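Local structure of UPF0141 protein yjdB (4TN0) at residues Ser225-Ser230 and Tyr237-Pro242; Gly25-Ala30 and Asn191-Thr196; Leu231-Ile236 and Pro247-His252. The protein is the periplasmic catalytic domain of a phosphoethanolamine transferase, EptC, and probably transfers phosphoethanolamine to cell-envelope acceptors by a zinc-dependent mechanism. One frame throughout, in Å; residues are numbered along the deposited sequence.

Contact 1 of 3, residues Ser225-Ser230 and Tyr237-Pro242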
ATOM      1  N   SER A 225       2.840  -2.365  -0.250  1.00 38.90           N
ATOM      2  CA  SER A 225       2.780  -3.078  -1.509  1.00 37.31           C
ATOM      3  C   SER A 225       1.900  -4.304  -1.359  1.00 31.68           C
ATOM      4  O   SER A 225       1.698  -4.775  -0.238  1.00 38.22           O
ATOM      5  CB  SER A 225       4.180  -3.475  -1.972  1.00 36.46           C
ATOM      6  OG  SER A 225       4.114  -3.964  -3.296  1.00 38.09           O
ATOM      7  N   ASP A 226       1.361  -4.805  -2.470  1.00 29.44           N
ATOM      8  CA  ASP A 226       0.612  -6.057  -2.442  1.00 30.69           C
ATOM      9  C   ASP A 226       1.534  -7.278  -2.260  1.00 32.04           C
ATOM     10  O   ASP A 226       1.138  -8.237  -1.608  1.00 33.11           O
ATOM     11  CB  ASP A 226      -0.261  -6.232  -3.699  1.00 27.47           C
ATOM     12  CG  ASP A 226       0.540  -6.212  -5.006  1.00 35.13           C
ATOM     13  OD1 ASP A 226       1.725  -5.818  -4.986  1.00 35.55           O
ATOM     14  OD2 ASP A 226      -0.034  -6.558  -6.065  1.00 32.00           O
ATOM     15  N   HIS A 227       2.744  -7.236  -2.818  1.00 33.38           N
ATOM     16  CA  HIS A 227       3.737  -8.332  -2.696  1.00 35.50           C
ATOM     17  C   HIS A 227       5.100  -7.899  -3.269  1.00 36.25           C
ATOM     18  O   HIS A 227       5.255  -6.783  -3.782  1.00 36.65           O
ATOM     19  CB  HIS A 227       3.278  -9.583  -3.421  1.00 29.16           C
ATOM     20  CG  HIS A 227       2.916  -9.327  -4.847  1.00 34.05           C
ATOM     21  ND1 HIS A 227       3.867  -9.078  -5.813  1.00 32.91           N
ATOM     22  CD2 HIS A 227       1.712  -9.242  -5.467  1.00 32.35           C
ATOM     23  CE1 HIS A 227       3.263  -8.850  -6.970  1.00 35.73           C
ATOM     24  NE2 HIS A 227       1.958  -8.951  -6.787  1.00 32.87           N
ATOM     25  N   GLY A 228       6.091  -8.769  -3.167  1.00 30.87           N
ATOM     26  CA  GLY A 228       7.408  -8.449  -3.673  1.00 29.40           C
ATOM     27  C   GLY A 228       7.568  -8.871  -5.113  1.00 30.71           C
ATOM     28  O   GLY A 228       6.604  -8.931  -5.866  1.00 33.59           O
ATOM     29  N   GLU A 229       8.802  -9.143  -5.505  1.00 32.15           N
ATOM     30  CA  GLU A 229       9.134  -9.498  -6.888  1.00 30.78           C
ATOM     31  C   GLU A 229      10.500 -10.160  -6.937  1.00 29.05           C
ATOM     32  O   GLU A 229      11.401  -9.770  -6.197  1.00 30.50           O
ATOM     33  CB  GLU A 229       9.138  -8.267  -7.793  1.00 29.34           C
ATOM     34  CG  GLU A 229       9.342  -8.563  -9.282  1.00 29.99           C
ATOM     35  CD  GLU A 229       8.050  -8.934  -9.992  1.00 33.14           C
ATOM     36  OE1 GLU A 229       7.122  -9.506  -9.338  1.00 28.94           O
ATOM     37  OE2 GLU A 229       7.976  -8.652 -11.216  1.00 31.04           O
ATOM     38  N   SER A 230      10.645 -11.167  -7.789  1.00 29.37           N
ATOM     39  CA  SER A 230      11.959 -11.757  -8.075  1.00 34.19           C
ATOM     40  C   SER A 230      12.588 -11.123  -9.334  1.00 33.77           C
ATOM     41  O   SER A 230      11.883 -10.836 -10.296  1.00 29.22           O
ATOM     42  CB  SER A 230      11.849 -13.273  -8.245  1.00 25.05           C
ATOM     43  OG  SER A 230      11.741 -13.887  -6.982  1.00 32.67           O
ATOM     44  N   TYR A 237      11.915 -15.264 -11.856  1.00 29.36           N
ATOM     45  CA  TYR A 237      11.401 -13.944 -12.257  1.00 27.39           C
ATOM     46  C   TYR A 237       9.961 -13.735 -11.827  1.00 31.42           C
ATOM     47  O   TYR A 237       9.233 -14.701 -11.521  1.00 29.80           O
ATOM     48  CB  TYR A 237      11.506 -13.749 -13.776  1.00 32.35           C
ATOM     49  CG  TYR A 237      12.928 -13.713 -14.238  1.00 27.67           C
ATOM     50  CD1 TYR A 237      13.602 -12.505 -14.327  1.00 26.23           C
ATOM     51  CD2 TYR A 237      13.621 -14.886 -14.523  1.00 27.69           C
ATOM     52  CE1 TYR A 237      14.918 -12.442 -14.736  1.00 34.64           C
ATOM     53  CE2 TYR A 237      14.967 -14.840 -14.931  1.00 30.54           C
ATOM     54  CZ  TYR A 237      15.605 -13.612 -15.029  1.00 32.00           C
ATOM     55  OH  TYR A 237      16.919 -13.527 -15.421  1.00 35.07           O
ATOM     56  N   LEU A 238       9.557 -12.462 -11.827  1.00 30.35           N
ATOM     57  CA  LEU A 238       8.192 -12.055 -11.537  1.00 24.61           C
ATOM     58  C   LEU A 238       7.769 -12.517 -10.126  1.00 29.51           C
ATOM     59  O   LEU A 238       8.539 -12.414  -9.160  1.00 27.72           O
ATOM     60  CB  LEU A 238       7.249 -12.589 -12.617  1.00 24.23           C
ATOM     61  CG  LEU A 238       7.772 -12.133 -14.007  1.00 26.88           C
ATOM     62  CD1 LEU A 238       7.040 -12.840 -15.126  1.00 25.26           C
ATOM     63  CD2 LEU A 238       7.822 -10.623 -14.272  1.00 28.55           C
ATOM     64  N   HIS A 239       6.531 -12.949  -9.955  1.00 29.70           N
ATOM     65  CA  HIS A 239       6.130 -13.324  -8.612  1.00 24.00           C
ATOM     66  C   HIS A 239       5.187 -14.498  -8.632  1.00 25.23           C
ATOM     67  O   HIS A 239       5.254 -15.328  -9.531  1.00 25.14           O
ATOM     68  CB  HIS A 239       5.492 -12.140  -7.887  1.00 25.07           C
ATOM     69  CG  HIS A 239       4.446 -11.429  -8.693  1.00 32.41           C
ATOM     70  ND1 HIS A 239       4.748 -10.421  -9.589  1.00 25.50           N
ATOM     71  CD2 HIS A 239       3.097 -11.581  -8.732  1.00 28.81           C
ATOM     72  CE1 HIS A 239       3.630  -9.984 -10.142  1.00 25.99           C
ATOM     73  NE2 HIS A 239       2.616 -10.667  -9.641  1.00 30.53           N
ATOM     74  N   GLY A 240       4.321 -14.575  -7.627  1.00 24.45           N
ATOM     75  CA  GLY A 240       3.320 -15.612  -7.582  1.00 25.76           C
ATOM     76  C   GLY A 240       3.809 -17.011  -7.228  1.00 28.63           C
ATOM     77  O   GLY A 240       3.069 -17.972  -7.437  1.00 26.91           O
ATOM     78  N   MET A 241       5.035 -17.140  -6.717  1.00 26.19           N
ATOM     79  CA  MET A 241       5.534 -18.456  -6.269  1.00 30.86           C
ATOM     80  C   MET A 241       4.748 -18.881  -5.008  1.00 30.12           C
ATOM     81  O   MET A 241       4.430 -18.037  -4.167  1.00 27.74           O
ATOM     82  CB  MET A 241       7.047 -18.388  -5.995  1.00 28.64           C
ATOM     83  CG  MET A 241       7.687 -19.711  -5.557  1.00 39.90           C
ATOM     84  SD  MET A 241       9.503 -19.720  -5.450  1.00 37.42           S
ATOM     85  CE  MET A 241       9.972 -19.761  -7.177  1.00 36.64           C
ATOM     86  N   PRO A 242       4.399 -20.172  -4.876  1.00 31.81           N
ATOM     87  CA  PRO A 242       3.616 -20.544  -3.669  1.00 27.89           C
ATOM     88  C   PRO A 242       4.253 -20.028  -2.364  1.00 25.64           C
ATOM     89  O   PRO A 242       5.464 -20.124  -2.168  1.00 30.94           O
ATOM     90  CB  PRO A 242       3.582 -22.066  -3.726  1.00 25.43           C
ATOM     91  CG  PRO A 242       3.646 -22.362  -5.257  1.00 28.84           C
ATOM     92  CD  PRO A 242       4.573 -21.298  -5.813  1.00 25.31           C
TER
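One face of the H239 ring is covered by H227. Atom CE1 of H227 sits 3.1 Å above the H239 plane, over the ring centre. The two planes are turned 35° apart, with the centroids of the H227 and H239 rings 3.9 Å apart. At its edge H239 meets the carboxylate of E229. H239 ND1 gives its hydrogen to E229 OE1 at 2.6 Å, and OE1 accepts on the lone pair that faces its sister oxygen. This bond, with the one at NE2, would fix the rotation of the H239 ring. D226 OD1 lies against one face of the H227 ring, offset toward the rim.

With CG between the backbone N and the carbonyl carbon (chi1 53°), the H227 ring turns toward H239. H227 ND1 donates in its own ring plane to G228 O at 2.7 Å, leaving NE2 for the metal. D226 OD2 and H227 NE2 both bind the zinc ion. E26 and the phosphothreonine at position 65 complete the metal site. H239 NE2 bonds instead to a phosphate oxygen of that phosphothreonine. This is the metal and phosphothreonine site of the alkaline phosphatase-like fold, in the loop after strand 218-224. E229 thus holds H239, which in turn reaches the phosphate.

E229 OE2 is hydrogen-bonded to Y161 OH and also packs beside L238, 3.6 Å from its CD2. Next to it the chain becomes a short antiparallel ladder. S230 and L238 form a hydrogen-bonded pair, with S230 N bonded to L238 O at 2.8 Å and a weak return bond from L238 N to S230 O.

Contact 2 of 3, residues Gly25-Ala30 and Asn191-Thr196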
ATOM      1  N   GLY A  25       0.208  -0.331  -3.183  1.00 36.43           N
ATOM      2  CA  GLY A  25       1.233  -0.455  -4.198  1.00 39.18           C
ATOM      3  C   GLY A  25       1.159  -1.716  -5.040  1.00 34.08           C
ATOM      4  O   GLY A  25       0.147  -2.434  -5.083  1.00 33.12           O
ATOM      5  N   GLU A  26       2.237  -1.963  -5.761  1.00 33.17           N
ATOM      6  CA  GLU A  26       2.235  -3.054  -6.712  1.00 35.38           C
ATOM      7  C   GLU A  26       3.671  -3.511  -6.954  1.00 34.91           C
ATOM      8  O   GLU A  26       4.506  -2.718  -7.410  1.00 34.85           O
ATOM      9  CB  GLU A  26       1.553  -2.627  -8.023  1.00 34.72           C
ATOM     10  CG  GLU A  26       1.658  -3.667  -9.140  1.00 36.89           C
ATOM     11  CD  GLU A  26       0.891  -4.925  -8.804  1.00 38.72           C
ATOM     12  OE1 GLU A  26      -0.333  -4.986  -9.075  1.00 35.67           O
ATOM     13  OE2 GLU A  26       1.509  -5.840  -8.218  1.00 41.11           O
ATOM     14  N   THR A  27       3.950  -4.767  -6.591  1.00 31.38           N
ATOM     15  CA  THR A  27       5.177  -5.483  -6.953  1.00 31.91           C
ATOM     16  C   THR A  27       6.446  -4.944  -6.236  1.00 33.01           C
ATOM     17  O   THR A  27       7.550  -5.513  -6.333  1.00 29.14           O
ATOM     18  CB  THR A  27       5.329  -5.466  -8.523  1.00 31.92           C
ATOM     19  OG1 THR A  27       4.189  -6.119  -9.118  1.00 32.56           O
ATOM     20  CG2 THR A  27       6.592  -6.134  -9.000  1.00 24.80           C
ATOM     21  N   ALA A  28       6.292  -3.860  -5.484  1.00 35.41           N
ATOM     22  CA  ALA A  28       7.435  -3.326  -4.739  1.00 38.52           C
ATOM     23  C   ALA A  28       7.859  -4.266  -3.597  1.00 41.77           C
ATOM     24  O   ALA A  28       7.022  -4.748  -2.820  1.00 35.79           O
ATOM     25  CB  ALA A  28       7.116  -1.946  -4.195  1.00 36.07           C
ATOM     26  N   ARG A  29       9.170  -4.480  -3.486  1.00 36.26           N
ATOM     27  CA  ARG A  29       9.716  -5.376  -2.504  1.00 34.05           C
ATOM     28  C   ARG A  29      10.588  -4.559  -1.576  1.00 41.25           C
ATOM     29  O   ARG A  29      11.243  -3.617  -2.014  1.00 35.85           O
ATOM     30  CB  ARG A  29      10.529  -6.496  -3.167  1.00 33.44           C
ATOM     31  CG  ARG A  29      11.949  -6.128  -3.591  1.00 31.30           C
ATOM     32  CD  ARG A  29      12.556  -7.200  -4.501  1.00 28.92           C
ATOM     33  NE  ARG A  29      14.000  -7.034  -4.635  1.00 34.86           N
ATOM     34  CZ  ARG A  29      14.803  -7.875  -5.287  1.00 36.50           C
ATOM     35  NH1 ARG A  29      14.309  -8.949  -5.884  1.00 35.23           N
ATOM     36  NH2 ARG A  29      16.106  -7.645  -5.336  1.00 32.97           N
ATOM     37  N   ALA A  30      10.587  -4.936  -0.296  1.00 41.39           N
ATOM     38  CA  ALA A  30      11.241  -4.178   0.773  1.00 40.19           C
ATOM     39  C   ALA A  30      12.760  -4.102   0.626  1.00 44.08           C
ATOM     40  O   ALA A  30      13.363  -3.085   0.975  1.00 44.76           O
ATOM     41  CB  ALA A  30      10.876  -4.784   2.143  1.00 45.89           C
ATOM     42  N   ASN A 191      18.419  -1.646 -11.830  1.00 38.58           N
ATOM     43  CA  ASN A 191      18.300  -0.205 -11.983  1.00 33.52           C
ATOM     44  C   ASN A 191      16.887   0.162 -12.410  1.00 38.54           C
ATOM     45  O   ASN A 191      16.261   1.047 -11.835  1.00 38.76           O
ATOM     46  CB  ASN A 191      19.295   0.340 -13.016  1.00 44.39           C
ATOM     47  CG  ASN A 191      20.738   0.360 -12.526  1.00 42.36           C
ATOM     48  OD1 ASN A 191      21.010   0.339 -11.326  1.00 39.12           O
ATOM     49  ND2 ASN A 191      21.670   0.440 -13.473  1.00 38.09           N
ATOM     50  N   THR A 192      16.377  -0.556 -13.403  1.00 39.02           N
ATOM     51  CA  THR A 192      15.043  -0.296 -13.929  1.00 37.98           C
ATOM     52  C   THR A 192      13.992  -0.473 -12.848  1.00 39.56           C
ATOM     53  O   THR A 192      13.059   0.321 -12.735  1.00 37.83           O
ATOM     54  CB  THR A 192      14.728  -1.229 -15.102  1.00 39.87           C
ATOM     55  OG1 THR A 192      15.890  -1.344 -15.935  1.00 38.64           O
ATOM     56  CG2 THR A 192      13.554  -0.717 -15.909  1.00 34.18           C
ATOM     57  N   TYR A 193      14.165  -1.525 -12.053  1.00 39.77           N
ATOM     58  CA  TYR A 193      13.243  -1.851 -10.979  1.00 36.41           C
ATOM     59  C   TYR A 193      13.272  -0.754  -9.919  1.00 38.36           C
ATOM     60  O   TYR A 193      12.216  -0.356  -9.407  1.00 36.55           O
ATOM     61  CB  TYR A 193      13.571  -3.239 -10.374  1.00 33.35           C
ATOM     62  CG  TYR A 193      12.634  -3.649  -9.247  1.00 32.54           C
ATOM     63  CD1 TYR A 193      11.343  -4.098  -9.521  1.00 29.94           C
ATOM     64  CD2 TYR A 193      13.045  -3.594  -7.913  1.00 32.55           C
ATOM     65  CE1 TYR A 193      10.467  -4.457  -8.497  1.00 31.82           C
ATOM     66  CE2 TYR A 193      12.183  -3.969  -6.880  1.00 35.75           C
ATOM     67  CZ  TYR A 193      10.900  -4.401  -7.183  1.00 34.15           C
ATOM     68  OH  TYR A 193      10.045  -4.769  -6.176  1.00 38.40           O
ATOM     69  N   ASP A 194      14.477  -0.279  -9.604  1.00 35.62           N
ATOM     70  CA  ASP A 194      14.681   0.771  -8.613  1.00 36.32           C
ATOM     71  C   ASP A 194      14.119   2.132  -9.042  1.00 43.97           C
ATOM     72  O   ASP A 194      13.599   2.909  -8.211  1.00 40.03           O
ATOM     73  CB  ASP A 194      16.162   0.901  -8.296  1.00 39.92           C
ATOM     74  CG  ASP A 194      16.658  -0.224  -7.424  1.00 41.72           C
ATOM     75  OD1 ASP A 194      15.808  -0.987  -6.922  1.00 43.70           O
ATOM     76  OD2 ASP A 194      17.877  -0.328  -7.197  1.00 44.74           O
ATOM     77  N   ASN A 195      14.215   2.417 -10.338  1.00 39.42           N
ATOM     78  CA  ASN A 195      13.589   3.615 -10.885  1.00 40.43           C
ATOM     79  C   ASN A 195      12.096   3.622 -10.612  1.00 40.49           C
ATOM     80  O   ASN A 195      11.541   4.662 -10.273  1.00 44.34           O
ATOM     81  CB  ASN A 195      13.817   3.731 -12.393  1.00 34.54           C
ATOM     82  CG  ASN A 195      15.224   4.116 -12.745  1.00 37.93           C
ATOM     83  OD1 ASN A 195      15.971   4.631 -11.915  1.00 37.28           O
ATOM     84  ND2 ASN A 195      15.604   3.854 -13.992  1.00 40.23           N
ATOM     85  N   THR A 196      11.445   2.470 -10.769  1.00 37.05           N
ATOM     86  CA  THR A 196      10.012   2.388 -10.529  1.00 39.26           C
ATOM     87  C   THR A 196       9.705   2.680  -9.064  1.00 39.89           C
ATOM     88  O   THR A 196       8.674   3.262  -8.749  1.00 40.86           O
ATOM     89  CB  THR A 196       9.423   1.002 -10.894  1.00 40.77           C
ATOM     90  OG1 THR A 196       9.873   0.007  -9.954  1.00 37.99           O
ATOM     91  CG2 THR A 196       9.840   0.609 -12.254  1.00 36.79           C
TER
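Y193 reaches from helix 186-211 to the backbone of T27 and R29. Its CB leaves the helix pointing toward the loop 25-30. CG lies anti to the backbone N (chi1 -180°), which carries the ring straight out from the helix. Along one flank of the ring, CE1 comes 4.3 Å from T27 CG2. Along the other, CE2 meets the aliphatic part of R29, with R29 CG at 3.9 Å and CD slightly farther. The guanidinium plane of R29 is turned 61° from the ring. CZ lies close to T27 O, which sits at the ring edge, in its plane.

The tip makes the polar contacts. Y193 OH donates to T27 O at 2.6 Å, tilted somewhat from the carbonyl plane. The same oxygen accepts a weak bond from R29 N at 2.8 Å, with an N-H...O angle of 119°. One hydroxyl therefore ties two backbone groups on either side of A28, whose CA also touches it. All four touching residues are buried.

The loop 25-30 follows strand 18-24 of the central mixed sheet and carries a zinc ligand, as in the alkaline phosphatase-like fold. E26 OE2 binds the zinc ion together with D226 and H227. T27 OG1 donates to this same OE2 at 2.8 Å, meeting it on the anti side and out of the carboxylate plane. Y193 thus holds the backbone carbonyl of a residue whose side chain bonds to a metal ligand. T27 N bonds to D226 OD1, a second link to the site.

The extended chain of R29 runs on past the ring, and its NE bonds to N32 OD1.

Contact 3 of 3, residues Leu231-Ile236 and Pro247-His252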
ATOM      1  N   LEU A 231      13.912 -10.967  -9.336  1.00 33.74           N
ATOM      2  CA  LEU A 231      14.609 -10.300 -10.430  1.00 30.29           C
ATOM      3  C   LEU A 231      15.759 -11.163 -10.982  1.00 33.26           C
ATOM      4  O   LEU A 231      16.849 -10.662 -11.256  1.00 29.95           O
ATOM      5  CB  LEU A 231      15.141  -8.949  -9.949  1.00 29.66           C
ATOM      6  CG  LEU A 231      14.077  -7.943  -9.478  1.00 31.89           C
ATOM      7  CD1 LEU A 231      14.736  -6.786  -8.797  1.00 35.76           C
ATOM      8  CD2 LEU A 231      13.210  -7.435 -10.588  1.00 24.94           C
ATOM      9  N   GLY A 232      15.517 -12.468 -11.121  1.00 34.45           N
ATOM     10  CA  GLY A 232      16.512 -13.371 -11.680  1.00 31.10           C
ATOM     11  C   GLY A 232      17.346 -14.117 -10.652  1.00 34.60           C
ATOM     12  O   GLY A 232      18.072 -15.050 -10.989  1.00 35.14           O
ATOM     13  N   GLU A 233      17.291 -13.688  -9.398  1.00 35.53           N
ATOM     14  CA  GLU A 233      18.001 -14.420  -8.365  1.00 38.15           C
ATOM     15  C   GLU A 233      17.535 -15.874  -8.374  1.00 33.48           C
ATOM     16  O   GLU A 233      16.334 -16.149  -8.335  1.00 32.07           O
ATOM     17  CB  GLU A 233      17.786 -13.797  -6.987  1.00 36.05           C
ATOM     18  CG  GLU A 233      18.012 -12.292  -6.917  1.00 31.68           C
ATOM     19  CD  GLU A 233      16.709 -11.506  -7.063  1.00 38.39           C
ATOM     20  OE1 GLU A 233      15.668 -12.119  -7.402  1.00 37.49           O
ATOM     21  OE2 GLU A 233      16.717 -10.278  -6.812  1.00 38.21           O
ATOM     22  N   ASN A 234      18.495 -16.792  -8.454  1.00 32.35           N
ATOM     23  CA  ASN A 234      18.212 -18.216  -8.472  1.00 27.94           C
ATOM     24  C   ASN A 234      17.293 -18.606  -9.633  1.00 31.51           C
ATOM     25  O   ASN A 234      16.557 -19.600  -9.566  1.00 27.63           O
ATOM     26  CB  ASN A 234      17.600 -18.609  -7.120  1.00 32.63           C
ATOM     27  CG  ASN A 234      18.519 -18.252  -5.954  1.00 35.25           C
ATOM     28  OD1 ASN A 234      19.539 -18.917  -5.710  1.00 39.59           O
ATOM     29  ND2 ASN A 234      18.195 -17.177  -5.263  1.00 31.91           N
ATOM     30  N   GLY A 235      17.325 -17.803 -10.701  1.00 30.54           N
ATOM     31  CA  GLY A 235      16.531 -18.079 -11.886  1.00 25.55           C
ATOM     32  C   GLY A 235      15.045 -17.732 -11.773  1.00 29.58           C
ATOM     33  O   GLY A 235      14.244 -18.036 -12.664  1.00 29.36           O
ATOM     34  N   ILE A 236      14.644 -17.115 -10.674  1.00 27.06           N
ATOM     35  CA  ILE A 236      13.238 -16.803 -10.528  1.00 30.42           C
ATOM     36  C   ILE A 236      12.943 -15.393 -11.020  1.00 28.07           C
ATOM     37  O   ILE A 236      13.652 -14.451 -10.672  1.00 29.93           O
ATOM     38  CB  ILE A 236      12.783 -16.961  -9.061  1.00 34.77           C
ATOM     39  CG1 ILE A 236      13.268 -18.300  -8.502  1.00 27.93           C
ATOM     40  CG2 ILE A 236      11.270 -16.818  -8.951  1.00 32.42           C
ATOM     41  CD1 ILE A 236      13.534 -18.250  -6.997  1.00 36.64           C
ATOM     42  N   PRO A 247      10.776 -17.042  -1.900  1.00 33.78           N
ATOM     43  CA  PRO A 247      11.849 -16.254  -1.280  1.00 33.40           C
ATOM     44  C   PRO A 247      11.289 -14.979  -0.640  1.00 36.83           C
ATOM     45  O   PRO A 247      10.225 -14.472  -1.053  1.00 33.72           O
ATOM     46  CB  PRO A 247      12.758 -15.898  -2.465  1.00 34.95           C
ATOM     47  CG  PRO A 247      11.843 -15.907  -3.641  1.00 32.45           C
ATOM     48  CD  PRO A 247      10.808 -16.968  -3.371  1.00 34.39           C
ATOM     49  N   SER A 248      12.002 -14.439   0.341  1.00 32.91           N
ATOM     50  CA  SER A 248      11.533 -13.225   1.002  1.00 32.55           C
ATOM     51  C   SER A 248      11.382 -12.042   0.016  1.00 37.35           C
ATOM     52  O   SER A 248      10.665 -11.090   0.317  1.00 34.46           O
ATOM     53  CB  SER A 248      12.461 -12.848   2.155  1.00 29.73           C
ATOM     54  OG  SER A 248      13.762 -12.574   1.688  1.00 47.44           O
ATOM     55  N   TYR A 249      12.085 -12.099  -1.125  1.00 36.40           N
ATOM     56  CA  TYR A 249      11.941 -11.111  -2.199  1.00 35.14           C
ATOM     57  C   TYR A 249      10.483 -10.941  -2.598  1.00 34.42           C
ATOM     58  O   TYR A 249      10.097  -9.862  -3.017  1.00 37.23           O
ATOM     59  CB  TYR A 249      12.763 -11.489  -3.445  1.00 32.82           C
ATOM     60  CG  TYR A 249      14.245 -11.254  -3.291  1.00 33.26           C
ATOM     61  CD1 TYR A 249      14.712 -10.120  -2.640  1.00 30.24           C
ATOM     62  CD2 TYR A 249      15.187 -12.181  -3.780  1.00 30.13           C
ATOM     63  CE1 TYR A 249      16.066  -9.905  -2.474  1.00 32.63           C
ATOM     64  CE2 TYR A 249      16.547 -11.969  -3.618  1.00 28.11           C
ATOM     65  CZ  TYR A 249      16.973 -10.822  -2.964  1.00 31.11           C
ATOM     66  OH  TYR A 249      18.306 -10.562  -2.791  1.00 40.80           O
ATOM     67  N   GLN A 250       9.683 -12.000  -2.469  1.00 33.32           N
ATOM     68  CA  GLN A 250       8.277 -11.941  -2.871  1.00 31.74           C
ATOM     69  C   GLN A 250       7.302 -11.666  -1.720  1.00 33.00           C
ATOM     70  O   GLN A 250       6.195 -11.209  -1.980  1.00 32.98           O
ATOM     71  CB  GLN A 250       7.872 -13.225  -3.602  1.00 26.56           C
ATOM     72  CG  GLN A 250       8.555 -13.314  -4.958  1.00 29.95           C
ATOM     73  CD  GLN A 250       8.076 -14.467  -5.814  1.00 28.31           C
ATOM     74  OE1 GLN A 250       6.938 -14.967  -5.682  1.00 28.08           O
ATOM     75  NE2 GLN A 250       8.944 -14.900  -6.705  1.00 24.91           N
ATOM     76  N   THR A 251       7.700 -11.927  -0.470  1.00 30.23           N
ATOM     77  CA  THR A 251       6.801 -11.750   0.678  1.00 34.71           C
ATOM     78  C   THR A 251       7.129 -10.543   1.571  1.00 37.07           C
ATOM     79  O   THR A 251       6.254 -10.012   2.285  1.00 40.61           O
ATOM     80  CB  THR A 251       6.792 -13.031   1.577  1.00 33.90           C
ATOM     81  OG1 THR A 251       8.113 -13.294   2.067  1.00 35.24           O
ATOM     82  CG2 THR A 251       6.337 -14.223   0.785  1.00 33.41           C
ATOM     83  N   HIS A 252       8.385 -10.114   1.534  1.00 36.21           N
ATOM     84  CA  HIS A 252       8.858  -9.009   2.370  1.00 39.04           C
ATOM     85  C   HIS A 252       8.657  -7.678   1.632  1.00 43.12           C
ATOM     86  O   HIS A 252       9.384  -7.364   0.671  1.00 40.09           O
ATOM     87  CB  HIS A 252      10.336  -9.236   2.734  1.00 38.21           C
ATOM     88  CG  HIS A 252      10.900  -8.240   3.702  1.00 45.07           C
ATOM     89  ND1 HIS A 252      10.112  -7.377   4.440  1.00 43.00           N
ATOM     90  CD2 HIS A 252      12.184  -7.970   4.046  1.00 42.89           C
ATOM     91  CE1 HIS A 252      10.887  -6.620   5.199  1.00 43.97           C
ATOM     92  NE2 HIS A 252      12.148  -6.960   4.979  1.00 44.44           N
TER
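The turn joining strands 230-231 and 237-238 packs here against the short helical turn at about 248-251. The two strands form a small antiparallel hairpin beside the metal site of this alkaline phosphatase-like domain. The helix leads into strand 252-259 of the central sheet. The contact lies at the surface, and no hydrogen bond crosses between the segments 231-236 and 247-252.

E233 and Y249 approach from opposite directions. The carboxylate of E233 lies over one face of the Y249 ring, with the planes 21° apart. It is displaced toward the rim: E233 CD is 3.5 Å from Y249 CE2, and OE2 stands 3.6 Å above the ring plane. A bend at chi2 (96°) lays the E233 carboxylate across the ring; CG, placed by chi1, also touches Y249 CE2.

Both carboxylate oxygens of E233 have polar partners. L231 N donates to E233 OE1 at 2.9 Å, from above the carboxylate plane, which ties the side chain back to its own turn. E233 OE2 forms a salt bridge with R29 NH1. R29 also makes a cation-pi contact with Y249, so its positive charge probably eases the placing of a carboxylate over an aromatic face.

The turn itself is closed by backbone bonds, among them G232 N to I236 O at 2.8 Å and I236 N to E233 O.

I236 makes the apolar side of the contact, reaching with its two branches to different residues. CD1 makes a loose contact with P247 CG at 4.4 Å. CG2, anti to the backbone N, lies against the amide end of Q250. That amide is bound elsewhere, with NE2 bonded to S230 OG and OE1 to M241 N; I236 CG2 approaches Q250 NE2 to 3.8 Å.

How the contacts relate
The three contacts lie on the same side of the chain's centre. Contact 2 comes first along the chain. The segments of contacts 1 and 3 then alternate, because both use the hairpin of strands 230-231 and 237-238. The centres of contacts 1 and 3 are about 7 Å apart, those of 1 and 2 about 11 Å, and those of 2 and 3 about 13 Å. Loops after the neighbouring parallel strands 18-24 and 218-224 bring contacts 2 and 1 together at the zinc ion. Backbone hydrogen bonds join G228 to Q250 and A30 to H252. The metal site is thus linked to the long helix 186-211 and to the surface turn.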